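Local structure of thioredoxin (Bacillus cereus, 3ZIT) at the interface of chains A and B. The protein is a small thioredoxin-like oxidoreductase of the glutaredoxin family that probably transfers electrons through the reversible disulfide of a CXXC motif. Numbering follows the deposited sequence. Chains: chain A/B, Thioredoxin.

The interface of chains A and B. Residues chain A 17, 20-21, 66, 68, 72; chain B 17, 20-21, 66, 68.
Two copies of this thioredoxin-fold protein meet here across a two-fold axis, in a pairing that may belong to the crystal only; helix 13-24 of each, which begins in the CPPC redox motif, lies against its mate. At the centre the two Ile17 side chains cross obliquely, A:Ile17 CG2 and B:Ile17 CG2 3.7 Å apart. In both, CG2 is anti to the backbone N and CG1 anti to the carbonyl carbon, so the extended CG1-CD1 arm reaches onto the partner helix. B:Ile17 CD1 ends 3.6 Å from A:Phe21 CA, against backbone. A:Ile17 CD1 does the same on the other side, 3.6 Å from the carbonyl oxygen B:Glu20 O. Each Glu20 side chain bends at chi2, and it is CB, not the carboxylate, that meets the partner. A:Ile68 adds CD1 to the core, 3.8 Å from B:Ile17 CG2.

Beside this core Phe66 and Ile68 depart from the two-fold symmetry: the CG1-CD1 arm of Ile68 is extended in A but bent in B, and B:Phe66 has its ring turned to chi2 74°, against 31° for A:Phe66, with more of its own surface buried by the partner (50 against 16 Å²). A:Ile68 CG2 meets the ring edge of B:Phe66, in plane, 3.9 Å from CZ; the same methyl also sits over one face of A:Phe21, offset toward the rim. A:Phe66 crosses B:Phe21 obliquely, CE2 3.9 Å from CD1.

No direct polar bond crosses this patch. A water may bridge instead: it receives the backbone N-H of B:Ile68 nearly straight (168° at H, N to water O 3.0 Å) and also lies near B:Phe66 O. Its link to chain A is the amide OE1 of A:Gln72, 2.8 Å from the water O, on an extended side chain that is poorly ordered.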
# COMPACT_ATOMS: atom_id res chain seq x y z
N ILE A 17 4.53 -4.55 0.28
CA ILE A 17 3.46 -3.72 -0.14
C ILE A 17 3.87 -2.87 -1.38
O ILE A 17 3.10 -2.71 -2.33
CB ILE A 17 2.99 -2.88 1.02
CG1 ILE A 17 2.55 -3.77 2.18
CG2 ILE A 17 1.90 -1.95 0.50
CD1 ILE A 17 2.26 -2.95 3.47
N GLU A 20 3.84 -4.88 -4.43
CA GLU A 20 2.49 -5.15 -4.95
C GLU A 20 1.89 -3.92 -5.65
O GLU A 20 1.17 -4.07 -6.66
CB GLU A 20 1.66 -5.66 -3.78
CG GLU A 20 2.27 -7.01 -3.28
CD GLU A 20 2.48 -8.06 -4.41
OE1 GLU A 20 1.51 -8.35 -5.16
OE2 GLU A 20 3.58 -8.63 -4.57
N PHE A 21 2.17 -2.76 -5.15
CA PHE A 21 1.73 -1.55 -5.80
C PHE A 21 2.37 -1.44 -7.20
O PHE A 21 1.65 -1.14 -8.20
CB PHE A 21 2.09 -0.39 -4.97
CG PHE A 21 1.82 0.94 -5.62
CD1 PHE A 21 0.51 1.43 -5.66
CD2 PHE A 21 2.81 1.64 -6.28
CE1 PHE A 21 0.23 2.62 -6.29
CE2 PHE A 21 2.56 2.84 -6.89
CZ PHE A 21 1.25 3.33 -6.92
N PHE A 66 8.80 3.81 3.36
CA PHE A 66 7.48 3.35 2.97
C PHE A 66 6.62 4.55 2.62
O PHE A 66 6.01 5.20 3.49
CB PHE A 66 6.90 2.50 4.13
CG PHE A 66 5.61 1.78 3.80
CD1 PHE A 66 5.33 1.31 2.51
CD2 PHE A 66 4.71 1.51 4.85
CE1 PHE A 66 4.12 0.65 2.24
CE2 PHE A 66 3.53 0.81 4.59
CZ PHE A 66 3.24 0.40 3.27
N ILE A 68 3.97 4.95 -0.10
CA ILE A 68 3.24 4.58 -1.37
C ILE A 68 2.79 5.76 -2.25
O ILE A 68 2.80 5.60 -3.49
CB ILE A 68 1.98 3.70 -1.12
CG1 ILE A 68 2.40 2.44 -0.44
CG2 ILE A 68 1.26 3.34 -2.42
CD1 ILE A 68 1.19 1.72 0.16
N GLN A 72 3.13 6.77 -6.83
CA GLN A 72 2.10 7.39 -7.71
C GLN A 72 2.54 8.73 -8.37
O GLN A 72 2.41 8.90 -9.59
CB GLN A 72 0.80 7.62 -6.95
CG GLN A 72 0.32 6.47 -6.09
CD GLN A 72 -0.89 6.81 -5.22
OE1 GLN A 72 -1.28 6.05 -4.32
NE2 GLN A 72 -1.47 7.96 -5.45
N ILE B 17 -3.26 -4.12 -0.80
CA ILE B 17 -2.36 -3.05 -0.38
C ILE B 17 -2.94 -2.30 0.80
O ILE B 17 -2.26 -2.05 1.79
CB ILE B 17 -1.97 -2.15 -1.53
CG1 ILE B 17 -1.26 -2.97 -2.60
CG2 ILE B 17 -1.26 -0.88 -1.01
CD1 ILE B 17 -1.22 -2.27 -3.92
N GLU B 20 -2.83 -4.59 3.94
CA GLU B 20 -1.48 -4.73 4.44
C GLU B 20 -0.96 -3.49 5.06
O GLU B 20 -0.21 -3.55 6.05
CB GLU B 20 -0.58 -5.31 3.36
CG GLU B 20 -1.02 -6.76 2.96
CD GLU B 20 -0.91 -7.79 4.13
OE1 GLU B 20 0.12 -7.70 4.82
OE2 GLU B 20 -1.81 -8.68 4.34
N PHE B 21 -1.29 -2.33 4.48
CA PHE B 21 -0.98 -1.02 5.07
C PHE B 21 -1.60 -0.94 6.52
O PHE B 21 -0.96 -0.51 7.44
CB PHE B 21 -1.46 0.06 4.15
CG PHE B 21 -1.38 1.45 4.75
CD1 PHE B 21 -0.12 2.10 4.73
CD2 PHE B 21 -2.45 2.05 5.32
CE1 PHE B 21 0.08 3.34 5.28
CE2 PHE B 21 -2.31 3.36 5.92
CZ PHE B 21 -1.00 3.94 5.82
N PHE B 66 -8.58 3.95 -3.66
CA PHE B 66 -7.19 3.86 -3.13
C PHE B 66 -6.71 5.22 -2.72
O PHE B 66 -6.28 5.96 -3.56
CB PHE B 66 -6.30 3.22 -4.20
CG PHE B 66 -4.96 2.85 -3.74
CD1 PHE B 66 -4.84 1.75 -2.94
CD2 PHE B 66 -3.82 3.61 -4.02
CE1 PHE B 66 -3.58 1.32 -2.48
CE2 PHE B 66 -2.55 3.25 -3.55
CZ PHE B 66 -2.45 2.08 -2.81
N ILE B 68 -4.41 6.39 0.18
CA ILE B 68 -3.59 6.03 1.37
C ILE B 68 -3.39 7.22 2.31
O ILE B 68 -3.49 7.07 3.53
CB ILE B 68 -2.24 5.47 0.93
CG1 ILE B 68 -2.39 4.18 0.14
CG2 ILE B 68 -1.32 5.27 2.14
CD1 ILE B 68 -3.12 3.02 0.89
O HOH W 1 -3.33 6.84 -2.57